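Local coordinates for AlyGC (Glaciecola chathamensis, PDB 5GKD), which cleaves the brown-algal polysaccharide alginate as a polysaccharide lyase of family 6, probably by beta-elimination, at residues S224-V229 and V247-F252; I271-Y276 and L310-T315; Y543-K548 and H562-G567; R569-Y574 and N603-T608. One frame throughout, in Å; residues are numbered along the deposited sequence.

Overall arrangement
Neither nesting nor crossing, the four contacts follow one another along a chain that builds two stacks of parallel beta-helical coils. Interaction 1 closes a loop of 17 residues, one coil, between strands 224-231 and 246-253. The latter strand pairs in turn with 271-278, so interaction 2, whose 33-residue loop ends on strand 310-317, continues the same ladder; the centres of the two contacts lie about 10 Å apart. Much later, interaction 3 spans the interior of one coil in the second stack. Interaction 4 joins that coil's successor to the next, and backbone bonds from Y543 and L545 to F571 and Y574 link it to interaction 3. Interactions 1 and 3 lie about 40 Å apart, centre to centre.

Interaction 1: S224-V229 and V247-F252; sequences SIRNNV and VENNVF
N250 and N228 show how paired asparagines can fasten two coils of a parallel beta-helix. CG of N250 stands anti to its own carbonyl carbon, and the amide lies beside that of N228, the two planes 9° apart. OD1 of N250 takes two donors from that residue, N228 N at 3.0 Å and N228 ND2 also at 3.0 Å. The other branch, N250 ND2, reaches I225 O at 3.0 Å in a nearly straight bond (172°), from above the carbonyl plane. E248 N comes to the same I225 O from the opposite face at 3.1 Å, so this carbonyl is gripped from both sides. The side chain of I225 shares a face of the sheet with V247, and both pack on L237. N249 makes a second amide pair: its ND2 donates to N227 OD1 at 3.0 Å, but here the planes stand 81° apart, and N249 OD1 is held by N274 of the following coil. Beyond the bend, parallel pairing resumes with V251 N bonded to N228 O at 2.9 Å, while V251 CB lies 4.2 Å from V229 CG2. N228 passes the pattern backward, its OD1 accepting from N204. The chemistry implies that the buried amides of N228 and N250 are satisfied by neighbouring asparagines and backbone groups, an asparagine ladder in which each rung probably helps to set the orientation of the next.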
# COMPACT_ATOMS: atom_id res chain seq x y z
N SER A 224 -36.56 11.45 17.55
CA SER A 224 -37.10 10.52 18.54
C SER A 224 -36.51 9.14 18.29
O SER A 224 -36.76 8.52 17.25
CB SER A 224 -38.64 10.51 18.48
OG SER A 224 -39.16 9.38 19.13
N ILE A 225 -35.69 8.67 19.23
CA ILE A 225 -34.99 7.39 19.11
C ILE A 225 -35.52 6.50 20.22
O ILE A 225 -35.20 6.70 21.40
CB ILE A 225 -33.47 7.56 19.20
CG1 ILE A 225 -33.00 8.57 18.15
CG2 ILE A 225 -32.78 6.23 19.00
CD1 ILE A 225 -31.65 9.20 18.46
N ARG A 226 -36.34 5.52 19.85
CA ARG A 226 -37.25 4.88 20.79
C ARG A 226 -37.38 3.41 20.49
O ARG A 226 -37.33 2.99 19.32
CB ARG A 226 -38.63 5.50 20.74
CG ARG A 226 -39.19 5.26 19.34
CD ARG A 226 -40.41 6.03 18.98
NE ARG A 226 -41.24 6.28 20.13
CZ ARG A 226 -42.13 5.43 20.57
NH1 ARG A 226 -42.32 4.25 19.97
NH2 ARG A 226 -42.85 5.72 21.61
N ASN A 227 -37.55 2.60 21.54
CA ASN A 227 -38.00 1.23 21.40
C ASN A 227 -37.05 0.37 20.58
O ASN A 227 -37.48 -0.60 19.96
CB ASN A 227 -39.39 1.17 20.78
CG ASN A 227 -40.46 1.69 21.70
OD1 ASN A 227 -40.61 2.90 21.85
ND2 ASN A 227 -41.20 0.79 22.33
N ASN A 228 -35.77 0.70 20.57
CA ASN A 228 -34.78 -0.10 19.87
C ASN A 228 -34.06 -1.02 20.84
O ASN A 228 -33.97 -0.75 22.04
CB ASN A 228 -33.77 0.81 19.17
CG ASN A 228 -34.43 1.80 18.26
OD1 ASN A 228 -34.82 1.47 17.13
ND2 ASN A 228 -34.59 3.03 18.75
N VAL A 229 -33.52 -2.11 20.31
CA VAL A 229 -32.77 -3.08 21.10
C VAL A 229 -31.33 -3.11 20.60
O VAL A 229 -31.09 -3.17 19.39
CB VAL A 229 -33.41 -4.48 21.04
CG1 VAL A 229 -32.51 -5.50 21.71
CG2 VAL A 229 -34.76 -4.45 21.71
N VAL A 247 -34.73 10.14 23.81
CA VAL A 247 -34.19 8.79 23.79
C VAL A 247 -35.00 8.01 24.82
O VAL A 247 -34.87 8.26 26.04
CB VAL A 247 -32.69 8.78 24.14
CG1 VAL A 247 -32.18 7.36 24.31
CG2 VAL A 247 -31.88 9.55 23.12
N GLU A 248 -35.82 7.07 24.37
CA GLU A 248 -36.86 6.53 25.22
C GLU A 248 -37.20 5.08 24.87
O GLU A 248 -37.14 4.68 23.71
CB GLU A 248 -38.05 7.48 25.12
CG GLU A 248 -39.21 7.11 24.26
CD GLU A 248 -40.30 8.16 24.34
OE1 GLU A 248 -40.66 8.73 23.29
OE2 GLU A 248 -40.76 8.45 25.46
N ASN A 249 -37.47 4.27 25.89
CA ASN A 249 -37.91 2.88 25.75
C ASN A 249 -36.89 1.97 25.07
O ASN A 249 -37.24 0.90 24.60
CB ASN A 249 -39.23 2.76 24.98
CG ASN A 249 -40.28 3.75 25.44
OD1 ASN A 249 -40.30 4.18 26.58
ND2 ASN A 249 -41.18 4.09 24.53
N ASN A 250 -35.62 2.36 25.00
CA ASN A 250 -34.62 1.50 24.40
C ASN A 250 -34.11 0.48 25.41
O ASN A 250 -34.16 0.67 26.62
CB ASN A 250 -33.45 2.35 23.88
CG ASN A 250 -33.90 3.33 22.83
OD1 ASN A 250 -34.20 2.95 21.70
ND2 ASN A 250 -34.00 4.60 23.21
N VAL A 251 -33.58 -0.61 24.88
CA VAL A 251 -33.10 -1.74 25.66
C VAL A 251 -31.70 -2.13 25.19
O VAL A 251 -31.49 -2.40 24.00
CB VAL A 251 -34.06 -2.94 25.54
CG1 VAL A 251 -33.47 -4.17 26.21
CG2 VAL A 251 -35.42 -2.61 26.14
N PHE A 252 -30.76 -2.22 26.13
CA PHE A 252 -29.36 -2.54 25.86
C PHE A 252 -28.99 -3.82 26.61
O PHE A 252 -28.91 -3.81 27.84
CB PHE A 252 -28.43 -1.41 26.31
CG PHE A 252 -28.63 -0.11 25.60
CD1 PHE A 252 -29.72 0.70 25.88
CD2 PHE A 252 -27.69 0.34 24.70
CE1 PHE A 252 -29.87 1.92 25.25
CE2 PHE A 252 -27.83 1.55 24.05
CZ PHE A 252 -28.92 2.34 24.32

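Interaction 2: I271-Y276 and L310-T315; sequences IIRNNY and LIENNT
N314 meets N275 and I272 through both ends of its amide. OD1 of N314 accepts from N275 N at 2.8 Å and from N275 ND2 at 3.1 Å, while N314 ND2 donates to I272 O at 3.0 Å, almost straight at 175°. I272 O has a second donor, E312 N, arriving from the opposite face of the carbonyl. An alanine in place of N314 would probably leave N275 N without this acceptor and I272 O with one of its two donors gone. On the face that carries I271 and L310, R273 and E312 run side by side. CG of R273 is turned between its backbone N and carbonyl carbon (chi1 66°), and farther out NE forms a salt bridge to E312 OE2, 3.5 Å away at the guanidinium edge. The guanidinium and carboxylate planes are 23° apart, nearly coplanar. I271 CG2 sits over the centre of the R273 guanidinium, 3.5 Å above its plane, covering one face. Past the bend, T315 CG2 touches Y276 CD2 at 3.8 Å, and the phenol OH of Y276 is held by E278. Further out, N275 OD1 accepts from N250 N, and N314 N donates to N344 OD1, continuing the asparagine ladder both ways. The paired segments thus form middle rungs of a parallel beta-helix, strand 271-278 lying between 246-253 and 310-317, which in turn pairs with 339-347.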
# COMPACT_ATOMS: atom_id res chain seq x y z
N ILE A 271 -33.85 14.45 26.51
CA ILE A 271 -34.67 13.64 27.41
C ILE A 271 -34.28 12.17 27.24
O ILE A 271 -34.40 11.61 26.14
CB ILE A 271 -36.17 13.84 27.16
CG1 ILE A 271 -36.57 15.28 27.47
CG2 ILE A 271 -36.98 12.86 27.98
CD1 ILE A 271 -37.96 15.65 26.96
N ILE A 272 -33.82 11.56 28.32
CA ILE A 272 -33.40 10.16 28.37
C ILE A 272 -34.30 9.50 29.42
O ILE A 272 -34.03 9.60 30.62
CB ILE A 272 -31.92 10.00 28.73
CG1 ILE A 272 -30.99 10.57 27.65
CG2 ILE A 272 -31.57 8.54 28.93
CD1 ILE A 272 -30.83 12.03 27.65
N ARG A 273 -35.37 8.85 28.98
CA ARG A 273 -36.35 8.31 29.91
C ARG A 273 -36.73 6.89 29.52
O ARG A 273 -36.75 6.52 28.35
CB ARG A 273 -37.62 9.16 29.96
CG ARG A 273 -38.39 9.17 28.68
CD ARG A 273 -39.82 9.64 28.83
NE ARG A 273 -39.91 10.98 29.37
CZ ARG A 273 -40.35 12.05 28.69
NH1 ARG A 273 -40.75 11.94 27.42
NH2 ARG A 273 -40.38 13.22 29.30
N ASN A 274 -37.02 6.10 30.55
CA ASN A 274 -37.59 4.76 30.40
C ASN A 274 -36.71 3.83 29.55
O ASN A 274 -37.22 2.98 28.82
CB ASN A 274 -39.01 4.84 29.81
CG ASN A 274 -39.84 3.65 30.20
OD1 ASN A 274 -39.77 3.21 31.34
ND2 ASN A 274 -40.61 3.10 29.26
N ASN A 275 -35.39 3.97 29.64
CA ASN A 275 -34.47 3.06 28.97
C ASN A 275 -33.93 2.00 29.94
O ASN A 275 -33.66 2.28 31.11
CB ASN A 275 -33.30 3.83 28.35
CG ASN A 275 -33.75 4.87 27.37
OD1 ASN A 275 -34.16 4.56 26.24
ND2 ASN A 275 -33.69 6.13 27.78
N TYR A 276 -33.72 0.80 29.41
CA TYR A 276 -33.25 -0.34 30.18
C TYR A 276 -31.86 -0.75 29.71
O TYR A 276 -31.66 -1.00 28.52
CB TYR A 276 -34.23 -1.51 30.04
CG TYR A 276 -33.83 -2.76 30.79
CD1 TYR A 276 -32.95 -3.68 30.23
CD2 TYR A 276 -34.35 -3.01 32.04
CE1 TYR A 276 -32.60 -4.82 30.92
CE2 TYR A 276 -34.01 -4.14 32.73
CZ TYR A 276 -33.14 -5.04 32.17
OH TYR A 276 -32.83 -6.16 32.87
N LEU A 310 -32.54 15.74 31.00
CA LEU A 310 -33.52 15.10 31.88
C LEU A 310 -33.36 13.59 31.77
O LEU A 310 -33.59 13.02 30.70
CB LEU A 310 -34.94 15.54 31.52
CG LEU A 310 -36.10 15.49 32.52
CD1 LEU A 310 -37.28 14.82 31.85
CD2 LEU A 310 -35.79 14.86 33.86
N ILE A 311 -32.96 12.96 32.86
CA ILE A 311 -32.61 11.54 32.87
C ILE A 311 -33.50 10.88 33.92
O ILE A 311 -33.21 10.95 35.11
CB ILE A 311 -31.11 11.33 33.18
CG1 ILE A 311 -30.25 12.16 32.22
CG2 ILE A 311 -30.75 9.88 33.14
CD1 ILE A 311 -28.76 12.09 32.44
N GLU A 312 -34.60 10.25 33.49
CA GLU A 312 -35.53 9.72 34.48
C GLU A 312 -36.04 8.34 34.10
O GLU A 312 -36.11 7.98 32.93
CB GLU A 312 -36.71 10.69 34.73
CG GLU A 312 -37.78 10.68 33.67
CD GLU A 312 -38.64 11.94 33.69
OE1 GLU A 312 -38.60 12.71 34.68
OE2 GLU A 312 -39.35 12.14 32.67
N ASN A 313 -36.37 7.57 35.13
CA ASN A 313 -36.98 6.24 34.99
C ASN A 313 -36.18 5.30 34.11
O ASN A 313 -36.74 4.45 33.41
CB ASN A 313 -38.41 6.37 34.49
CG ASN A 313 -39.32 6.96 35.54
OD1 ASN A 313 -39.63 8.14 35.52
ND2 ASN A 313 -39.72 6.13 36.50
N ASN A 314 -34.86 5.39 34.15
CA ASN A 314 -34.02 4.39 33.53
C ASN A 314 -33.62 3.32 34.55
O ASN A 314 -33.46 3.58 35.74
CB ASN A 314 -32.80 5.05 32.91
CG ASN A 314 -33.18 6.13 31.94
OD1 ASN A 314 -33.71 5.84 30.85
ND2 ASN A 314 -33.00 7.38 32.33
N THR A 315 -33.46 2.10 34.06
CA THR A 315 -33.01 0.99 34.87
C THR A 315 -31.61 0.61 34.43
O THR A 315 -31.36 0.42 33.24
CB THR A 315 -33.94 -0.21 34.73
OG1 THR A 315 -35.19 0.10 35.35
CG2 THR A 315 -33.31 -1.44 35.39

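Interaction 3: Y543-K548 and H562-G567; sequences YRLAIK and HFFDAG
Y543, L545 and I547 project from one wall of a parallel beta-helix into its interior, where F564 of another wall, and F563 at the corner before it, come to meet them. The two backbones stay well apart, 10.4 Å between L545 CA and F564 CA, and the contact is made by buried side chains meeting tip to tip. The aromatic part is the pair Y543 and F564. Y543 OH closes on F564 CZ at 3.0 Å, near the plane of the phenylalanine ring and at its edge, and Y543 CZ lies 3.8 Å from the same F564 CZ. The aliphatic-aromatic part has two members. L545 CD2 comes obliquely to F564, 3.7 Å from CE1, so one phenylalanine ring fills the ground between Y543 and L545. An alanine at F564 would probably open a gap at the core of the coil and leave the tips of Y543 and L545 without their ring. I532 and L592, from the coils before and after, touch F564, while F552 of the same coil meets F563 edge-to-face. I547 CD1 lies in the plane of the F563 ring, at the edge, 3.7 Å from F563 CZ.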
# COMPACT_ATOMS: atom_id res chain seq x y z
N TYR A 543 -8.58 -9.52 10.34
CA TYR A 543 -8.06 -10.88 10.46
C TYR A 543 -7.70 -11.16 11.91
O TYR A 543 -7.57 -10.26 12.73
CB TYR A 543 -6.82 -11.11 9.55
CG TYR A 543 -5.62 -10.32 9.97
CD1 TYR A 543 -5.48 -8.98 9.62
CD2 TYR A 543 -4.64 -10.89 10.75
CE1 TYR A 543 -4.40 -8.25 10.02
CE2 TYR A 543 -3.54 -10.16 11.15
CZ TYR A 543 -3.42 -8.84 10.80
OH TYR A 543 -2.34 -8.13 11.22
N ARG A 544 -7.54 -12.45 12.22
CA ARG A 544 -7.13 -12.95 13.53
C ARG A 544 -5.86 -13.77 13.39
O ARG A 544 -5.72 -14.56 12.45
CB ARG A 544 -8.24 -13.81 14.16
CG ARG A 544 -9.51 -13.06 14.52
CD ARG A 544 -10.68 -13.99 14.77
NE ARG A 544 -11.28 -14.45 13.52
CZ ARG A 544 -11.87 -15.64 13.38
NH1 ARG A 544 -11.94 -16.47 14.41
NH2 ARG A 544 -12.38 -15.99 12.21
N LEU A 545 -4.94 -13.61 14.34
CA LEU A 545 -3.69 -14.37 14.36
C LEU A 545 -3.42 -14.85 15.78
O LEU A 545 -3.31 -14.04 16.70
CB LEU A 545 -2.53 -13.51 13.83
CG LEU A 545 -1.11 -14.10 13.93
CD1 LEU A 545 -1.02 -15.41 13.20
CD2 LEU A 545 -0.08 -13.11 13.40
N ALA A 546 -3.32 -16.17 15.96
CA ALA A 546 -3.01 -16.80 17.24
C ALA A 546 -1.78 -17.68 17.08
O ALA A 546 -1.67 -18.44 16.11
CB ALA A 546 -4.18 -17.65 17.75
N ILE A 547 -0.84 -17.56 18.02
CA ILE A 547 0.43 -18.27 17.98
C ILE A 547 0.66 -18.89 19.35
O ILE A 547 0.76 -18.17 20.35
CB ILE A 547 1.59 -17.33 17.60
CG1 ILE A 547 1.38 -16.80 16.19
CG2 ILE A 547 2.93 -18.04 17.72
CD1 ILE A 547 2.36 -15.78 15.79
N LYS A 548 0.73 -20.22 19.41
CA LYS A 548 0.78 -20.96 20.67
C LYS A 548 1.83 -22.05 20.58
O LYS A 548 1.89 -22.78 19.59
CB LYS A 548 -0.56 -21.61 21.01
CG LYS A 548 -1.74 -20.72 20.80
CD LYS A 548 -3.07 -21.45 20.94
CE LYS A 548 -4.21 -20.45 20.74
NZ LYS A 548 -5.56 -21.05 20.86
N HIS A 562 11.92 -9.54 9.30
CA HIS A 562 10.87 -9.35 10.29
C HIS A 562 10.08 -10.63 10.49
O HIS A 562 9.92 -11.45 9.58
CB HIS A 562 9.93 -8.24 9.85
CG HIS A 562 10.64 -7.02 9.38
ND1 HIS A 562 11.42 -6.24 10.21
CD2 HIS A 562 10.72 -6.45 8.15
CE1 HIS A 562 11.94 -5.25 9.52
NE2 HIS A 562 11.53 -5.35 8.27
N PHE A 563 9.55 -10.79 11.70
CA PHE A 563 8.67 -11.92 11.94
C PHE A 563 7.26 -11.66 11.39
O PHE A 563 6.70 -12.50 10.69
CB PHE A 563 8.61 -12.25 13.43
CG PHE A 563 7.61 -13.30 13.77
CD1 PHE A 563 7.88 -14.64 13.51
CD2 PHE A 563 6.39 -12.97 14.30
CE1 PHE A 563 6.95 -15.61 13.80
CE2 PHE A 563 5.46 -13.93 14.60
CZ PHE A 563 5.74 -15.26 14.34
N PHE A 564 6.66 -10.50 11.73
CA PHE A 564 5.32 -10.18 11.26
C PHE A 564 5.27 -8.74 10.75
O PHE A 564 5.61 -7.81 11.49
CB PHE A 564 4.25 -10.37 12.34
CG PHE A 564 2.85 -10.11 11.83
CD1 PHE A 564 2.14 -11.10 11.17
CD2 PHE A 564 2.26 -8.86 11.97
CE1 PHE A 564 0.87 -10.85 10.67
CE2 PHE A 564 0.99 -8.60 11.48
CZ PHE A 564 0.29 -9.61 10.83
N ASP A 565 4.77 -8.56 9.53
CA ASP A 565 4.71 -7.26 8.87
C ASP A 565 3.27 -7.00 8.44
O ASP A 565 2.78 -7.64 7.51
CB ASP A 565 5.67 -7.22 7.67
CG ASP A 565 5.87 -5.80 7.13
OD1 ASP A 565 5.82 -4.83 7.91
OD2 ASP A 565 6.10 -5.65 5.92
N ALA A 566 2.61 -6.06 9.10
CA ALA A 566 1.24 -5.71 8.76
C ALA A 566 1.19 -4.86 7.50
O ALA A 566 1.96 -3.91 7.36
CB ALA A 566 0.57 -4.96 9.93
N GLY A 567 0.28 -5.19 6.59
CA GLY A 567 0.06 -4.35 5.43
C GLY A 567 -0.57 -3.02 5.79
O GLY A 567 -1.26 -2.89 6.80

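Interaction 4: R569-Y574 and N603-T608; sequences RSFADY and NVEYLT
CG of F571 stands anti to its backbone N (chi1 -170°), and the ring beyond it reaches E605, while N603, with CG beside its backbone N (chi1 -64°), faces S570. The F571 ring and E605 carboxylate planes make an angle of 42°. E605 OE1 stands at the rim of the ring, 3.6 Å from F571 CZ, an approach that suits the slightly positive ring hydrogens; that oxygen is also held by Y602 OH. N603 ND2 donates to S570 O at 3.1 Å, with S570 O in the plane of the amide, and gives a further bond to E595. Backbone pairing continues from there: A572 N to N603 O at 2.9 Å, then E605 N to A572 O at 3.0 Å. A water donates to both S570 OG (2.8 Å), which is also hydrogen-bonded to G567 O, and N603 O, the carbonyl that A572 uses. At the corner, D573 O lies in the plane of the Y606 ring at its edge, 3.5 Å from CD2. Outward, E605 forms a salt bridge with R234, and Y606 OH bonds to D258, both from the first stack. Such stacked corners are those of a parallel beta-helix, here where the second meets the first.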
# COMPACT_ATOMS: atom_id res chain seq x y z
N ARG A 569 -3.11 -0.24 6.11
CA ARG A 569 -4.56 -0.26 6.27
C ARG A 569 -5.09 -1.65 6.61
O ARG A 569 -6.27 -1.92 6.39
CB ARG A 569 -5.27 0.29 5.02
CG ARG A 569 -4.87 1.73 4.64
CD ARG A 569 -5.12 2.68 5.81
NE ARG A 569 -5.36 4.05 5.38
CZ ARG A 569 -4.75 5.12 5.88
NH1 ARG A 569 -3.84 5.00 6.84
NH2 ARG A 569 -5.07 6.33 5.42
N SER A 570 -4.26 -2.55 7.12
CA SER A 570 -4.72 -3.85 7.58
C SER A 570 -5.14 -3.74 9.05
O SER A 570 -4.73 -2.83 9.76
CB SER A 570 -3.64 -4.92 7.41
OG SER A 570 -2.54 -4.71 8.29
N PHE A 571 -5.97 -4.68 9.49
CA PHE A 571 -6.48 -4.61 10.86
C PHE A 571 -6.67 -6.00 11.45
O PHE A 571 -7.47 -6.79 10.93
CB PHE A 571 -7.78 -3.81 10.94
CG PHE A 571 -8.22 -3.51 12.36
CD1 PHE A 571 -7.75 -2.38 13.02
CD2 PHE A 571 -9.06 -4.38 13.05
CE1 PHE A 571 -8.12 -2.12 14.33
CE2 PHE A 571 -9.44 -4.11 14.35
CZ PHE A 571 -8.97 -2.98 14.99
N ALA A 572 -5.93 -6.30 12.52
CA ALA A 572 -6.10 -7.53 13.27
C ALA A 572 -7.10 -7.33 14.41
O ALA A 572 -6.85 -6.54 15.32
CB ALA A 572 -4.76 -8.02 13.82
N ASP A 573 -8.23 -8.05 14.36
CA ASP A 573 -9.11 -8.12 15.52
C ASP A 573 -8.36 -8.56 16.77
O ASP A 573 -8.64 -8.10 17.88
CB ASP A 573 -10.29 -9.05 15.24
CG ASP A 573 -11.42 -8.38 14.43
OD1 ASP A 573 -11.82 -7.26 14.77
OD2 ASP A 573 -11.93 -8.97 13.47
N TYR A 574 -7.38 -9.47 16.62
CA TYR A 574 -6.42 -9.69 17.68
C TYR A 574 -5.20 -10.41 17.13
O TYR A 574 -5.29 -11.14 16.15
CB TYR A 574 -6.99 -10.50 18.87
CG TYR A 574 -7.47 -11.90 18.55
CD1 TYR A 574 -6.58 -12.97 18.47
CD2 TYR A 574 -8.81 -12.15 18.35
CE1 TYR A 574 -7.04 -14.26 18.18
CE2 TYR A 574 -9.27 -13.41 18.07
CZ TYR A 574 -8.40 -14.46 17.98
OH TYR A 574 -8.91 -15.70 17.71
N ASN A 603 -3.78 -0.63 13.49
CA ASN A 603 -3.56 -1.93 12.88
C ASN A 603 -3.99 -3.13 13.72
O ASN A 603 -4.01 -4.25 13.19
CB ASN A 603 -2.07 -2.12 12.54
CG ASN A 603 -1.57 -1.13 11.49
OD1 ASN A 603 -0.58 -0.42 11.72
ND2 ASN A 603 -2.24 -1.10 10.34
N VAL A 604 -4.31 -2.94 15.00
CA VAL A 604 -4.59 -4.06 15.90
C VAL A 604 -5.45 -3.62 17.07
O VAL A 604 -5.18 -2.61 17.72
CB VAL A 604 -3.28 -4.71 16.39
CG1 VAL A 604 -2.39 -3.69 17.13
CG2 VAL A 604 -3.57 -5.91 17.29
N GLU A 605 -6.50 -4.39 17.37
CA GLU A 605 -7.34 -4.07 18.52
C GLU A 605 -6.73 -4.61 19.82
O GLU A 605 -6.62 -3.87 20.80
CB GLU A 605 -8.76 -4.62 18.31
CG GLU A 605 -9.76 -4.13 19.36
CD GLU A 605 -10.04 -2.63 19.32
OE1 GLU A 605 -9.68 -1.96 18.33
OE2 GLU A 605 -10.64 -2.12 20.29
N TYR A 606 -6.35 -5.89 19.85
CA TYR A 606 -5.74 -6.54 21.01
C TYR A 606 -4.44 -7.21 20.59
O TYR A 606 -4.47 -8.17 19.82
CB TYR A 606 -6.67 -7.59 21.62
CG TYR A 606 -7.99 -7.07 22.08
CD1 TYR A 606 -8.15 -6.49 23.34
CD2 TYR A 606 -9.10 -7.17 21.26
CE1 TYR A 606 -9.39 -6.01 23.76
CE2 TYR A 606 -10.32 -6.71 21.67
CZ TYR A 606 -10.46 -6.13 22.91
OH TYR A 606 -11.70 -5.69 23.26
N LEU A 607 -3.33 -6.72 21.11
CA LEU A 607 -2.04 -7.39 21.02
C LEU A 607 -1.72 -8.01 22.37
O LEU A 607 -1.59 -7.29 23.36
CB LEU A 607 -0.94 -6.39 20.64
CG LEU A 607 0.32 -6.81 19.91
CD1 LEU A 607 1.49 -5.99 20.39
CD2 LEU A 607 0.61 -8.28 19.94
N THR A 608 -1.59 -9.34 22.42
CA THR A 608 -1.30 -10.04 23.66
C THR A 608 -0.11 -10.97 23.48
O THR A 608 -0.10 -11.79 22.56
CB THR A 608 -2.52 -10.84 24.15
OG1 THR A 608 -3.58 -9.95 24.48
CG2 THR A 608 -2.17 -11.64 25.40
O HOH W 1 -2.62 -5.37 10.96